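Side-chain contacts in isocitrate dehydrogenase [NAD] subunit 1 (Saccharomyces cerevisiae, PDB 3BLX), which helps to catalyse, in an octamer with subunit 2, the NAD-dependent oxidative decarboxylation of isocitrate in the citric acid cycle, and also binds mitochondrial mRNA leaders: residues Ala163-Ala166 / Phe167-Lys171; Met154-Pro157 / Lys158-Ile162; Thr339-Ile342 / Ile343-Leu346; Val216-Ala219 / Ser220-Val224. One frame throughout, in Å; residues are numbered along the deposited sequence.

Contact 1: residues Ala163-Ala166 / Phe167-Lys171; sequences ARFA and FDFAK
Helix 156-172 packs against strands 105-111 and 124-130 of the main sheet and beside helix 190-205, and one of its middle turns brings Phe165 and Phe169 together as an i, i+4 aromatic pair on the face turned to the sheet. The two rings follow one another along that flank, Phe165 CG being anti to the backbone N (chi1 178°) and Phe169 placed likewise. Their planes differ by only 24°, but the rings are slid so far apart, with centroids at 5.9 Å, that they barely overlap. The CE2-CZ side of the Phe165 ring approaches Phe169 CD2, each atom at 4.1 Å. Strands 105-111 and 124-130 cover the pair, through Val107 and Ile128 among others.

Phe167 takes the other branch, CG beside its backbone N (chi1 -74°), and leans back over the preceding turn, where its ring packs on Ile198 and Ile201 and meets Tyr206. Phe167 N gives a bond of 3.0 Å to Ala163 O. Asp168 N reaches Arg164 O at 2.8 Å, and farther on, Ala170 N bonds to Ala166 O at 3.0 Å. The charged ends of Arg164 and Asp168 stay apart: Arg164 forms a salt bridge with Glu205, while Asp168 OD1 bonds to Tyr206 OH. Phe165 and Phe169 thus give the sheet a purely apolar face, while toward helix 190-205 apolar packing by Phe167 is joined by polar ties from Arg164 to Glu205 and from Asp168 to Tyr206 in the loop that follows.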
ATOM      1  N   ALA E 163     -10.257 -10.787  20.898  1.00 24.95           N
ATOM      2  CA  ALA E 163     -11.607 -11.289  21.162  1.00 22.49           C
ATOM      3  C   ALA E 163     -12.070 -12.239  20.058  1.00 32.41           C
ATOM      4  O   ALA E 163     -12.582 -13.322  20.334  1.00 27.51           O
ATOM      5  CB  ALA E 163     -12.576 -10.153  21.273  1.00 21.73           C
ATOM      6  N   ARG E 164     -11.911 -11.825  18.804  1.00 24.59           N
ATOM      7  CA  ARG E 164     -12.432 -12.641  17.723  1.00 26.62           C
ATOM      8  C   ARG E 164     -11.605 -13.894  17.647  1.00 30.36           C
ATOM      9  O   ARG E 164     -12.115 -14.977  17.332  1.00 31.06           O
ATOM     10  CB  ARG E 164     -12.434 -11.899  16.384  1.00 19.12           C
ATOM     11  CG  ARG E 164     -13.405 -10.742  16.405  1.00 26.72           C
ATOM     12  CD  ARG E 164     -13.575 -10.085  15.049  1.00 30.35           C
ATOM     13  NE  ARG E 164     -14.647  -9.102  15.145  1.00 39.81           N
ATOM     14  CZ  ARG E 164     -14.462  -7.790  15.172  1.00 49.86           C
ATOM     15  NH1 ARG E 164     -13.238  -7.260  15.068  1.00 44.12           N
ATOM     16  NH2 ARG E 164     -15.511  -6.997  15.283  1.00 40.28           N
ATOM     17  N   PHE E 165     -10.326 -13.761  17.962  1.00 24.78           N
ATOM     18  CA  PHE E 165      -9.469 -14.935  17.938  1.00 23.72           C
ATOM     19  C   PHE E 165      -9.960 -15.966  18.950  1.00 23.37           C
ATOM     20  O   PHE E 165     -10.103 -17.148  18.633  1.00 21.66           O
ATOM     21  CB  PHE E 165      -8.015 -14.595  18.246  1.00 19.76           C
ATOM     22  CG  PHE E 165      -7.143 -15.797  18.268  1.00 19.00           C
ATOM     23  CD1 PHE E 165      -6.481 -16.204  17.120  1.00 18.06           C
ATOM     24  CD2 PHE E 165      -7.035 -16.567  19.420  1.00 18.62           C
ATOM     25  CE1 PHE E 165      -5.703 -17.352  17.125  1.00 18.44           C
ATOM     26  CE2 PHE E 165      -6.266 -17.714  19.444  1.00 17.44           C
ATOM     27  CZ  PHE E 165      -5.595 -18.112  18.285  1.00 22.61           C
ATOM     28  N   ALA E 166     -10.201 -15.501  20.167  1.00 16.97           N
ATOM     29  CA  ALA E 166     -10.659 -16.360  21.249  1.00 23.87           C
ATOM     30  C   ALA E 166     -11.998 -17.024  20.919  1.00 34.24           C
ATOM     31  O   ALA E 166     -12.174 -18.235  21.125  1.00 30.26           O
ATOM     32  CB  ALA E 166     -10.770 -15.579  22.554  1.00 16.71           C
ATOM     33  N   PHE E 167     -12.940 -16.250  20.393  1.00 30.09           N
ATOM     34  CA  PHE E 167     -14.245 -16.806  20.075  1.00 27.57           C
ATOM     35  C   PHE E 167     -14.167 -17.763  18.912  1.00 33.23           C
ATOM     36  O   PHE E 167     -14.767 -18.834  18.964  1.00 31.50           O
ATOM     37  CB  PHE E 167     -15.248 -15.697  19.820  1.00 28.76           C
ATOM     38  CG  PHE E 167     -15.686 -15.007  21.073  1.00 29.65           C
ATOM     39  CD1 PHE E 167     -16.343 -15.714  22.073  1.00 30.98           C
ATOM     40  CD2 PHE E 167     -15.438 -13.665  21.259  1.00 29.35           C
ATOM     41  CE1 PHE E 167     -16.767 -15.081  23.237  1.00 31.31           C
ATOM     42  CE2 PHE E 167     -15.853 -13.024  22.427  1.00 34.35           C
ATOM     43  CZ  PHE E 167     -16.519 -13.742  23.421  1.00 29.67           C
ATOM     44  N   ASP E 168     -13.415 -17.394  17.873  1.00 33.28           N
ATOM     45  CA  ASP E 168     -13.231 -18.293  16.727  1.00 28.88           C
ATOM     46  C   ASP E 168     -12.605 -19.611  17.134  1.00 28.69           C
ATOM     47  O   ASP E 168     -12.839 -20.636  16.502  1.00 39.32           O
ATOM     48  CB  ASP E 168     -12.387 -17.649  15.644  1.00 19.52           C
ATOM     49  CG  ASP E 168     -13.159 -16.615  14.830  1.00 54.50           C
ATOM     50  OD1 ASP E 168     -14.405 -16.755  14.702  1.00 46.65           O
ATOM     51  OD2 ASP E 168     -12.514 -15.666  14.309  1.00 52.76           O
ATOM     52  N   PHE E 169     -11.823 -19.572  18.201  1.00 28.81           N
ATOM     53  CA  PHE E 169     -11.088 -20.741  18.691  1.00 37.77           C
ATOM     54  C   PHE E 169     -12.020 -21.633  19.499  1.00 35.96           C
ATOM     55  O   PHE E 169     -12.001 -22.845  19.375  1.00 33.16           O
ATOM     56  CB  PHE E 169      -9.926 -20.265  19.558  1.00 28.54           C
ATOM     57  CG  PHE E 169      -8.934 -21.324  19.898  1.00 29.08           C
ATOM     58  CD1 PHE E 169      -9.097 -22.097  21.053  1.00 30.20           C
ATOM     59  CD2 PHE E 169      -7.811 -21.515  19.100  1.00 23.19           C
ATOM     60  CE1 PHE E 169      -8.164 -23.067  21.392  1.00 31.26           C
ATOM     61  CE2 PHE E 169      -6.874 -22.473  19.425  1.00 29.33           C
ATOM     62  CZ  PHE E 169      -7.046 -23.259  20.576  1.00 31.03           C
ATOM     63  N   ALA E 170     -12.836 -21.009  20.332  1.00 29.10           N
ATOM     64  CA  ALA E 170     -13.867 -21.717  21.062  1.00 32.44           C
ATOM     65  C   ALA E 170     -14.818 -22.419  20.090  1.00 41.26           C
ATOM     66  O   ALA E 170     -15.139 -23.579  20.289  1.00 52.11           O
ATOM     67  CB  ALA E 170     -14.628 -20.752  21.978  1.00 32.33           C
ATOM     68  N   LYS E 171     -15.253 -21.718  19.040  1.00 43.79           N
ATOM     69  CA  LYS E 171     -16.088 -22.301  17.972  1.00 41.96           C
ATOM     70  C   LYS E 171     -15.427 -23.542  17.378  1.00 45.46           C
ATOM     71  O   LYS E 171     -16.018 -24.615  17.320  1.00 55.12           O
ATOM     72  CB  LYS E 171     -16.323 -21.281  16.842  1.00 40.54           C
ATOM     73  CG  LYS E 171     -17.711 -21.320  16.169  1.00 50.60           C
ATOM     74  CD  LYS E 171     -18.745 -20.512  16.994  1.00 76.64           C
ATOM     75  CE  LYS E 171     -20.130 -20.400  16.321  1.00 86.53           C
ATOM     76  NZ  LYS E 171     -21.160 -19.712  17.202  1.00 78.55           N
TER

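Contact 2: residues Met154-Pro157 / Lys158-Ile162; sequences MTRP and KTERI
Arg156 and Glu160, one turn apart, carry the charged part of this contact. Glu160 OE2 sits at the edge of the Arg156 guanidinium, close to its plane, and takes a weak bond of 3.4 Å from NE within a salt bridge. The carboxylate itself is turned 71° from the guanidinium. Glu160 reaches that edge with a chain extended beyond CG, whereas the arginine bends at chi3 (-57°) to present NE. The backbone closes the same turn, Glu160 N to Arg156 O at 2.8 Å.

On another side Thr155 OG1 accepts a long, weak but nearly straight bond from Lys158 N, 3.4 Å at 165°, and the CB and CD of Lys158 pass by the same oxygen. That hydroxyl is positioned in turn by a hydrogen bond with Glu133. Farther along, Arg161 N bonds to Pro157 O at 3.2 Å, and the Arg161 side chain leaves the turn for a salt bridge with Asp102 and a cation-pi contact with Tyr104. Met154 and Thr155 still belong to strand 147-155, which pairs antiparallel with a strand of a subunit 2 chain. The arrangement is a strand-to-helix junction with a threonine N-cap and proline in the first turn.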
ATOM      1  N   MET E 154      -3.635   0.270  25.787  1.00 27.43           N
ATOM      2  CA  MET E 154      -4.611  -0.763  25.510  1.00 23.87           C
ATOM      3  C   MET E 154      -5.475  -0.133  24.434  1.00 33.90           C
ATOM      4  O   MET E 154      -6.005   0.959  24.634  1.00 30.93           O
ATOM      5  CB  MET E 154      -5.461  -1.012  26.761  1.00 29.03           C
ATOM      6  CG  MET E 154      -6.749  -1.819  26.549  1.00 35.96           C
ATOM      7  SD  MET E 154      -6.536  -3.564  26.965  1.00 83.13           S
ATOM      8  CE  MET E 154      -5.535  -3.479  28.472  1.00 46.78           C
ATOM      9  N   THR E 155      -5.610  -0.785  23.288  1.00 28.31           N
ATOM     10  CA  THR E 155      -6.349  -0.160  22.189  1.00 24.98           C
ATOM     11  C   THR E 155      -7.447  -1.066  21.685  1.00 27.99           C
ATOM     12  O   THR E 155      -7.336  -2.277  21.744  1.00 33.15           O
ATOM     13  CB  THR E 155      -5.447   0.224  20.993  1.00 25.07           C
ATOM     14  OG1 THR E 155      -5.291  -0.894  20.102  1.00 30.76           O
ATOM     15  CG2 THR E 155      -4.085   0.725  21.454  1.00 23.42           C
ATOM     16  N   ARG E 156      -8.495  -0.477  21.142  1.00 26.36           N
ATOM     17  CA  ARG E 156      -9.662  -1.256  20.783  1.00 26.76           C
ATOM     18  C   ARG E 156      -9.418  -2.200  19.590  1.00 28.78           C
ATOM     19  O   ARG E 156      -9.875  -3.344  19.589  1.00 37.64           O
ATOM     20  CB  ARG E 156     -10.911  -0.356  20.605  1.00 31.15           C
ATOM     21  CG  ARG E 156     -11.351  -0.087  19.184  1.00 40.41           C
ATOM     22  CD  ARG E 156     -12.695   0.665  19.144  1.00 39.32           C
ATOM     23  NE  ARG E 156     -13.764  -0.046  19.848  1.00 39.01           N
ATOM     24  CZ  ARG E 156     -14.291   0.345  21.013  1.00 69.31           C
ATOM     25  NH1 ARG E 156     -13.865   1.476  21.620  1.00 48.29           N
ATOM     26  NH2 ARG E 156     -15.256  -0.392  21.578  1.00 32.33           N
ATOM     27  N   PRO E 157      -8.671  -1.751  18.576  1.00 31.57           N
ATOM     28  CA  PRO E 157      -8.433  -2.710  17.485  1.00 35.23           C
ATOM     29  C   PRO E 157      -7.643  -3.939  17.945  1.00 31.71           C
ATOM     30  O   PRO E 157      -7.993  -5.054  17.558  1.00 30.25           O
ATOM     31  CB  PRO E 157      -7.610  -1.906  16.464  1.00 16.96           C
ATOM     32  CG  PRO E 157      -7.854  -0.465  16.821  1.00 21.11           C
ATOM     33  CD  PRO E 157      -8.050  -0.440  18.310  1.00 29.42           C
ATOM     34  N   LYS E 158      -6.603  -3.752  18.754  1.00 28.03           N
ATOM     35  CA  LYS E 158      -5.881  -4.913  19.257  1.00 29.41           C
ATOM     36  C   LYS E 158      -6.796  -5.784  20.116  1.00 25.34           C
ATOM     37  O   LYS E 158      -6.738  -7.013  20.032  1.00 31.87           O
ATOM     38  CB  LYS E 158      -4.615  -4.532  20.022  1.00 24.60           C
ATOM     39  CG  LYS E 158      -3.352  -4.619  19.209  1.00 21.89           C
ATOM     40  CD  LYS E 158      -3.056  -3.346  18.442  1.00 29.14           C
ATOM     41  CE  LYS E 158      -1.628  -3.363  17.884  1.00 31.50           C
ATOM     42  NZ  LYS E 158      -0.586  -3.386  18.964  1.00 37.95           N
ATOM     43  N   THR E 159      -7.665  -5.180  20.922  1.00 17.77           N
ATOM     44  CA  THR E 159      -8.507  -6.036  21.756  1.00 20.10           C
ATOM     45  C   THR E 159      -9.665  -6.700  21.014  1.00 20.51           C
ATOM     46  O   THR E 159     -10.150  -7.757  21.412  1.00 22.18           O
ATOM     47  CB  THR E 159      -8.868  -5.439  23.166  1.00 17.72           C
ATOM     48  OG1 THR E 159     -10.274  -5.518  23.382  1.00 29.50           O
ATOM     49  CG2 THR E 159      -8.448  -4.058  23.278  1.00 18.13           C
ATOM     50  N   GLU E 160     -10.082  -6.099  19.912  1.00 29.07           N
ATOM     51  CA  GLU E 160     -11.061  -6.737  19.036  1.00 25.59           C
ATOM     52  C   GLU E 160     -10.502  -8.002  18.372  1.00 28.79           C
ATOM     53  O   GLU E 160     -11.173  -9.040  18.356  1.00 28.21           O
ATOM     54  CB  GLU E 160     -11.571  -5.747  17.991  1.00 30.33           C
ATOM     55  CG  GLU E 160     -12.610  -4.744  18.544  1.00 40.36           C
ATOM     56  CD  GLU E 160     -13.116  -3.755  17.472  1.00 54.44           C
ATOM     57  OE1 GLU E 160     -12.775  -3.933  16.272  1.00 51.38           O
ATOM     58  OE2 GLU E 160     -13.846  -2.799  17.835  1.00 44.58           O
ATOM     59  N   ARG E 161      -9.289  -7.913  17.822  1.00 21.13           N
ATOM     60  CA  ARG E 161      -8.600  -9.081  17.264  1.00 16.53           C
ATOM     61  C   ARG E 161      -8.566 -10.226  18.265  1.00 34.22           C
ATOM     62  O   ARG E 161      -8.903 -11.377  17.933  1.00 26.83           O
ATOM     63  CB  ARG E 161      -7.151  -8.769  16.954  1.00 16.40           C
ATOM     64  CG  ARG E 161      -6.854  -8.553  15.563  1.00 24.65           C
ATOM     65  CD  ARG E 161      -5.358  -8.722  15.297  1.00 40.68           C
ATOM     66  NE  ARG E 161      -4.465  -8.064  16.259  1.00 32.76           N
ATOM     67  CZ  ARG E 161      -3.254  -7.631  15.918  1.00 28.06           C
ATOM     68  NH1 ARG E 161      -2.874  -7.751  14.658  1.00 21.19           N
ATOM     69  NH2 ARG E 161      -2.449  -7.053  16.797  1.00 19.43           N
ATOM     70  N   ILE E 162      -8.119  -9.922  19.486  1.00 18.56           N
ATOM     71  CA  ILE E 162      -7.882 -11.002  20.420  1.00 22.44           C
ATOM     72  C   ILE E 162      -9.224 -11.611  20.833  1.00 20.42           C
ATOM     73  O   ILE E 162      -9.337 -12.813  21.032  1.00 24.43           O
ATOM     74  CB  ILE E 162      -6.973 -10.606  21.616  1.00 20.04           C
ATOM     75  CG1 ILE E 162      -6.317 -11.864  22.177  1.00 21.85           C
ATOM     76  CG2 ILE E 162      -7.747  -9.887  22.703  1.00 19.46           C
ATOM     77  CD1 ILE E 162      -5.582 -12.663  21.112  1.00 21.31           C
TER

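Contact 3: residues Thr339-Ile342 / Ile343-Leu346; sequences TNEI and INKL
Ile342 and Leu346 form the close-packed side of this turn of helix 335-347, near the C-terminus of the chain. Their branches run together down the helix face, Ile342 CG2 meeting Leu346 CD2 at 3.9 Å. Ala314 of helix 306-320 packs against both. A second i, i+4 pair does the same for another neighbour: Thr339 CG2 touches Ile343 CD1 at 3.9 Å, and the two residues rest on Thr38 of helix 27-42. The threonine rotamer, with OG1 beside the backbone N (chi1 -59°), leaves the methyl to face the isoleucine and sends the hydroxyl to Thr335 O and Ser35 OG. Ile343 also packs on Lys13 of a second copy of this protein.

The polar side is held far more slackly. Glu341 bends at chi2 (-54°), which turns its carboxylate along the helix, where its oxygens face two different residues. Glu341 OE2 accepts a weak bond of 3.4 Å from Asn344 ND2, the carboxylate and amide planes standing 51° apart. Glu341 OE1 lies 3.8 Å from Lys345 CD, the two chains crossing at a slant, and 4.1 Å from Lys345 NZ, beyond a salt bridge. That ammonium has its salt bridge with Glu321 instead. Asn344 itself is exposed. Beneath both sides the backbone runs on, Ile343 N to Thr339 O at 2.9 Å and Lys345 N to Glu341 O at 3.1 Å. Methyl groups of Thr339, Ile342, Ile343 and Leu346 thus pack the helix on its neighbours, while the carboxylate probably contributes only a diffuse electrostatic attraction to the lysine, which is committed elsewhere.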
ATOM      1  N   THR E 339      11.301 -41.045  24.222  1.00 35.40           N
ATOM      2  CA  THR E 339      11.096 -40.888  22.792  1.00 41.21           C
ATOM      3  C   THR E 339      11.005 -42.244  22.110  1.00 50.90           C
ATOM      4  O   THR E 339      10.060 -42.497  21.344  1.00 45.88           O
ATOM      5  CB  THR E 339      12.231 -40.088  22.128  1.00 45.27           C
ATOM      6  OG1 THR E 339      12.323 -38.791  22.726  1.00 31.93           O
ATOM      7  CG2 THR E 339      11.968 -39.933  20.644  1.00 36.52           C
ATOM      8  N   ASN E 340      11.980 -43.113  22.396  1.00 49.74           N
ATOM      9  CA  ASN E 340      12.020 -44.447  21.801  1.00 44.10           C
ATOM     10  C   ASN E 340      10.790 -45.316  22.124  1.00 51.45           C
ATOM     11  O   ASN E 340      10.318 -46.058  21.259  1.00 53.61           O
ATOM     12  CB  ASN E 340      13.319 -45.150  22.157  1.00 38.96           C
ATOM     13  CG  ASN E 340      14.521 -44.508  21.487  1.00 70.66           C
ATOM     14  OD1 ASN E 340      14.398 -43.893  20.418  1.00 55.12           O
ATOM     15  ND2 ASN E 340      15.694 -44.641  22.112  1.00 67.88           N
ATOM     16  N   GLU E 341      10.267 -45.203  23.350  1.00 26.17           N
ATOM     17  CA  GLU E 341       9.044 -45.877  23.736  1.00 40.69           C
ATOM     18  C   GLU E 341       7.863 -45.396  22.900  1.00 53.02           C
ATOM     19  O   GLU E 341       7.005 -46.184  22.504  1.00 59.95           O
ATOM     20  CB  GLU E 341       8.734 -45.647  25.224  1.00 40.61           C
ATOM     21  CG  GLU E 341       8.413 -46.920  26.056  1.00 88.34           C
ATOM     22  CD  GLU E 341       7.278 -47.808  25.508  1.00 90.21           C
ATOM     23  OE1 GLU E 341       6.128 -47.664  25.980  1.00 83.87           O
ATOM     24  OE2 GLU E 341       7.543 -48.674  24.637  1.00 72.36           O
ATOM     25  N   ILE E 342       7.809 -44.096  22.642  1.00 50.96           N
ATOM     26  CA  ILE E 342       6.739 -43.527  21.832  1.00 45.15           C
ATOM     27  C   ILE E 342       6.832 -44.030  20.397  1.00 42.73           C
ATOM     28  O   ILE E 342       5.850 -44.493  19.842  1.00 43.24           O
ATOM     29  CB  ILE E 342       6.764 -41.984  21.860  1.00 44.75           C
ATOM     30  CG1 ILE E 342       6.260 -41.467  23.213  1.00 48.26           C
ATOM     31  CG2 ILE E 342       5.904 -41.399  20.752  1.00 35.02           C
ATOM     32  CD1 ILE E 342       6.650 -40.023  23.483  1.00 37.81           C
ATOM     33  N   ILE E 343       8.021 -43.943  19.809  1.00 38.60           N
ATOM     34  CA  ILE E 343       8.262 -44.442  18.474  1.00 42.11           C
ATOM     35  C   ILE E 343       7.909 -45.924  18.382  1.00 61.68           C
ATOM     36  O   ILE E 343       7.425 -46.392  17.346  1.00 60.33           O
ATOM     37  CB  ILE E 343       9.724 -44.254  18.087  1.00 53.60           C
ATOM     38  CG1 ILE E 343      10.036 -42.764  17.984  1.00 43.55           C
ATOM     39  CG2 ILE E 343      10.022 -44.960  16.766  1.00 41.61           C
ATOM     40  CD1 ILE E 343      11.493 -42.476  17.688  1.00 50.15           C
ATOM     41  N   ASN E 344       8.143 -46.655  19.473  1.00 52.09           N
ATOM     42  CA  ASN E 344       7.857 -48.080  19.527  1.00 52.49           C
ATOM     43  C   ASN E 344       6.358 -48.391  19.452  1.00 56.30           C
ATOM     44  O   ASN E 344       5.950 -49.319  18.754  1.00 74.22           O
ATOM     45  CB  ASN E 344       8.489 -48.706  20.779  1.00 71.66           C
ATOM     46  CG  ASN E 344       8.240 -50.204  20.879  1.00 78.27           C
ATOM     47  OD1 ASN E 344       8.726 -50.965  20.047  1.00 76.22           O
ATOM     48  ND2 ASN E 344       7.482 -50.633  21.906  1.00 56.54           N
ATOM     49  N   LYS E 345       5.538 -47.626  20.163  1.00 32.00           N
ATOM     50  CA  LYS E 345       4.084 -47.831  20.104  1.00 54.69           C
ATOM     51  C   LYS E 345       3.548 -47.393  18.761  1.00 63.81           C
ATOM     52  O   LYS E 345       2.444 -47.769  18.380  1.00 69.93           O
ATOM     53  CB  LYS E 345       3.342 -47.063  21.207  1.00 24.54           C
ATOM     54  CG  LYS E 345       4.140 -46.947  22.471  1.00 56.05           C
ATOM     55  CD  LYS E 345       3.242 -46.836  23.683  1.00 55.05           C
ATOM     56  CE  LYS E 345       2.726 -48.205  24.092  1.00 71.14           C
ATOM     57  NZ  LYS E 345       2.068 -48.148  25.410  1.00 67.16           N
ATOM     58  N   LEU E 346       4.335 -46.580  18.061  1.00 57.77           N
ATOM     59  CA  LEU E 346       3.949 -46.037  16.770  1.00 59.65           C
ATOM     60  C   LEU E 346       4.061 -47.068  15.649  1.00 69.25           C
ATOM     61  O   LEU E 346       3.154 -47.173  14.825  1.00 72.56           O
ATOM     62  CB  LEU E 346       4.789 -44.800  16.450  1.00 62.51           C
ATOM     63  CG  LEU E 346       4.090 -43.432  16.398  1.00 50.27           C
ATOM     64  CD1 LEU E 346       2.695 -43.457  16.972  1.00 49.87           C
ATOM     65  CD2 LEU E 346       4.943 -42.384  17.078  1.00 39.53           C
TER

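Contact 4: residues Val216-Ala219 / Ser220-Val224; sequences VDNA and SMQAV
Ser220 turns its hydroxyl back along the helix onto Val216, the residue one turn earlier. Its OG stands beside its own backbone N (chi1 -69°), and from there it donates to Val216 O at 3.3 Å. The same carbonyl oxygen takes the Ser220 backbone N at 2.9 Å, and the two donors approach from opposite faces of the carbonyl plane, gripping it twice. A different torsion governs Asn218 and Met221, each with CG anti to the backbone N. The methionine stays extended until chi3 (83°), where the bend carries CE to within 3.6 Å of Asn218 ND2.

These are the turns of helix 216-225, which starts directly after strand 210-215 and lies at the interface with a subunit 2 chain; Met221 packs there on Asp252 of that chain and Ser220 on its Ile249. Asp217 OD1 receives a weak bond of 2.7 Å from Asn218 N, the next amide. Its other oxygen makes a long, weak ion pair with Lys183, which is probably critical for catalysis. The Gln222 chain runs beside Asn218, with Gln222 N bonding to Asn218 O at 2.8 Å.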
ATOM      1  N   VAL E 216      -9.131 -10.334  37.886  1.00 38.28           N
ATOM      2  CA  VAL E 216      -7.977 -11.230  37.795  1.00 43.65           C
ATOM      3  C   VAL E 216      -7.535 -11.837  39.139  1.00 41.64           C
ATOM      4  O   VAL E 216      -7.186 -13.024  39.200  1.00 35.12           O
ATOM      5  CB  VAL E 216      -6.786 -10.542  37.097  1.00 34.18           C
ATOM      6  CG1 VAL E 216      -6.357  -9.309  37.886  1.00 36.38           C
ATOM      7  CG2 VAL E 216      -5.634 -11.512  36.925  1.00 25.00           C
ATOM      8  N   ASP E 217      -7.557 -11.036  40.204  1.00 41.71           N
ATOM      9  CA  ASP E 217      -7.223 -11.566  41.534  1.00 52.09           C
ATOM     10  C   ASP E 217      -8.177 -12.690  41.976  1.00 47.24           C
ATOM     11  O   ASP E 217      -7.723 -13.725  42.484  1.00 49.42           O
ATOM     12  CB  ASP E 217      -7.115 -10.458  42.597  1.00 51.14           C
ATOM     13  CG  ASP E 217      -8.241  -9.427  42.506  1.00 72.41           C
ATOM     14  OD1 ASP E 217      -9.382  -9.796  42.136  1.00 77.05           O
ATOM     15  OD2 ASP E 217      -7.982  -8.239  42.819  1.00 83.82           O
ATOM     16  N   ASN E 218      -9.480 -12.486  41.753  1.00 39.04           N
ATOM     17  CA  ASN E 218     -10.471 -13.520  42.005  1.00 38.68           C
ATOM     18  C   ASN E 218     -10.232 -14.747  41.112  1.00 37.18           C
ATOM     19  O   ASN E 218     -10.407 -15.884  41.542  1.00 46.10           O
ATOM     20  CB  ASN E 218     -11.900 -12.968  41.847  1.00 36.80           C
ATOM     21  CG  ASN E 218     -12.974 -13.990  42.227  1.00 54.86           C
ATOM     22  OD1 ASN E 218     -13.922 -14.227  41.461  1.00 44.40           O
ATOM     23  ND2 ASN E 218     -12.825 -14.612  43.404  1.00 43.22           N
ATOM     24  N   ALA E 219      -9.806 -14.517  39.876  1.00 42.06           N
ATOM     25  CA  ALA E 219      -9.568 -15.624  38.941  1.00 43.25           C
ATOM     26  C   ALA E 219      -8.383 -16.493  39.388  1.00 46.99           C
ATOM     27  O   ALA E 219      -8.393 -17.721  39.226  1.00 40.83           O
ATOM     28  CB  ALA E 219      -9.341 -15.096  37.530  1.00 30.23           C
ATOM     29  N   SER E 220      -7.365 -15.845  39.942  1.00 35.70           N
ATOM     30  CA  SER E 220      -6.233 -16.553  40.513  1.00 32.53           C
ATOM     31  C   SER E 220      -6.692 -17.497  41.623  1.00 44.76           C
ATOM     32  O   SER E 220      -6.369 -18.686  41.601  1.00 47.02           O
ATOM     33  CB  SER E 220      -5.229 -15.557  41.079  1.00 40.30           C
ATOM     34  OG  SER E 220      -4.610 -14.835  40.031  1.00 59.20           O
ATOM     35  N   MET E 221      -7.430 -16.957  42.589  1.00 42.92           N
ATOM     36  CA  MET E 221      -7.960 -17.737  43.697  1.00 43.51           C
ATOM     37  C   MET E 221      -8.827 -18.873  43.159  1.00 45.13           C
ATOM     38  O   MET E 221      -8.661 -20.040  43.526  1.00 47.89           O
ATOM     39  CB  MET E 221      -8.787 -16.830  44.610  1.00 47.53           C
ATOM     40  CG  MET E 221      -9.170 -17.449  45.936  1.00 48.98           C
ATOM     41  SD  MET E 221     -10.291 -16.367  46.816  1.00 64.00           S
ATOM     42  CE  MET E 221     -11.868 -16.818  46.034  1.00 54.47           C
ATOM     43  N   GLN E 222      -9.737 -18.525  42.270  1.00 32.53           N
ATOM     44  CA  GLN E 222     -10.655 -19.494  41.695  1.00 40.26           C
ATOM     45  C   GLN E 222      -9.919 -20.592  40.899  1.00 46.85           C
ATOM     46  O   GLN E 222     -10.369 -21.730  40.817  1.00 50.41           O
ATOM     47  CB  GLN E 222     -11.650 -18.755  40.797  1.00 40.59           C
ATOM     48  CG  GLN E 222     -13.084 -19.176  40.966  1.00 49.04           C
ATOM     49  CD  GLN E 222     -13.594 -18.935  42.362  1.00 53.87           C
ATOM     50  OE1 GLN E 222     -14.232 -19.806  42.954  1.00 63.73           O
ATOM     51  NE2 GLN E 222     -13.309 -17.752  42.906  1.00 43.71           N
ATOM     52  N   ALA E 223      -8.787 -20.246  40.298  1.00 36.33           N
ATOM     53  CA  ALA E 223      -8.076 -21.208  39.457  1.00 51.45           C
ATOM     54  C   ALA E 223      -7.345 -22.305  40.249  1.00 53.34           C
ATOM     55  O   ALA E 223      -7.219 -23.445  39.775  1.00 45.00           O
ATOM     56  CB  ALA E 223      -7.089 -20.494  38.517  1.00 35.00           C
ATOM     57  N   VAL E 224      -6.826 -21.955  41.425  1.00 33.11           N
ATOM     58  CA  VAL E 224      -6.136 -22.936  42.248  1.00 44.42           C
ATOM     59  C   VAL E 224      -7.110 -23.747  43.093  1.00 54.13           C
ATOM     60  O   VAL E 224      -6.797 -24.876  43.468  1.00 55.74           O
ATOM     61  CB  VAL E 224      -5.051 -22.308  43.154  1.00 41.56           C
ATOM     62  CG1 VAL E 224      -3.990 -21.633  42.314  1.00 41.94           C
ATOM     63  CG2 VAL E 224      -5.651 -21.318  44.145  1.00 33.94           C
TER

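Overall arrangement
Contacts 1 and 2 share helix 156-172, in series, centres about 13 Å apart: contact 2 starts the helix at a subunit 2 interface through a weak threonine cap and a long, weak salt bridge, whereas contact 1 sets aromatic rings against the sheet and helix 190-205. Contact 4 is the most buried of the four and relies on small and polar side chains beside another subunit 2 surface; it comes closest to the lysine probably critical for catalysis, through Asp217. Contact 3 stands apart, its centre about 43 Å from that of contact 2, across the chain's centre. Away from the annotated sites, it combines aliphatic packing between helices with a polar outer face.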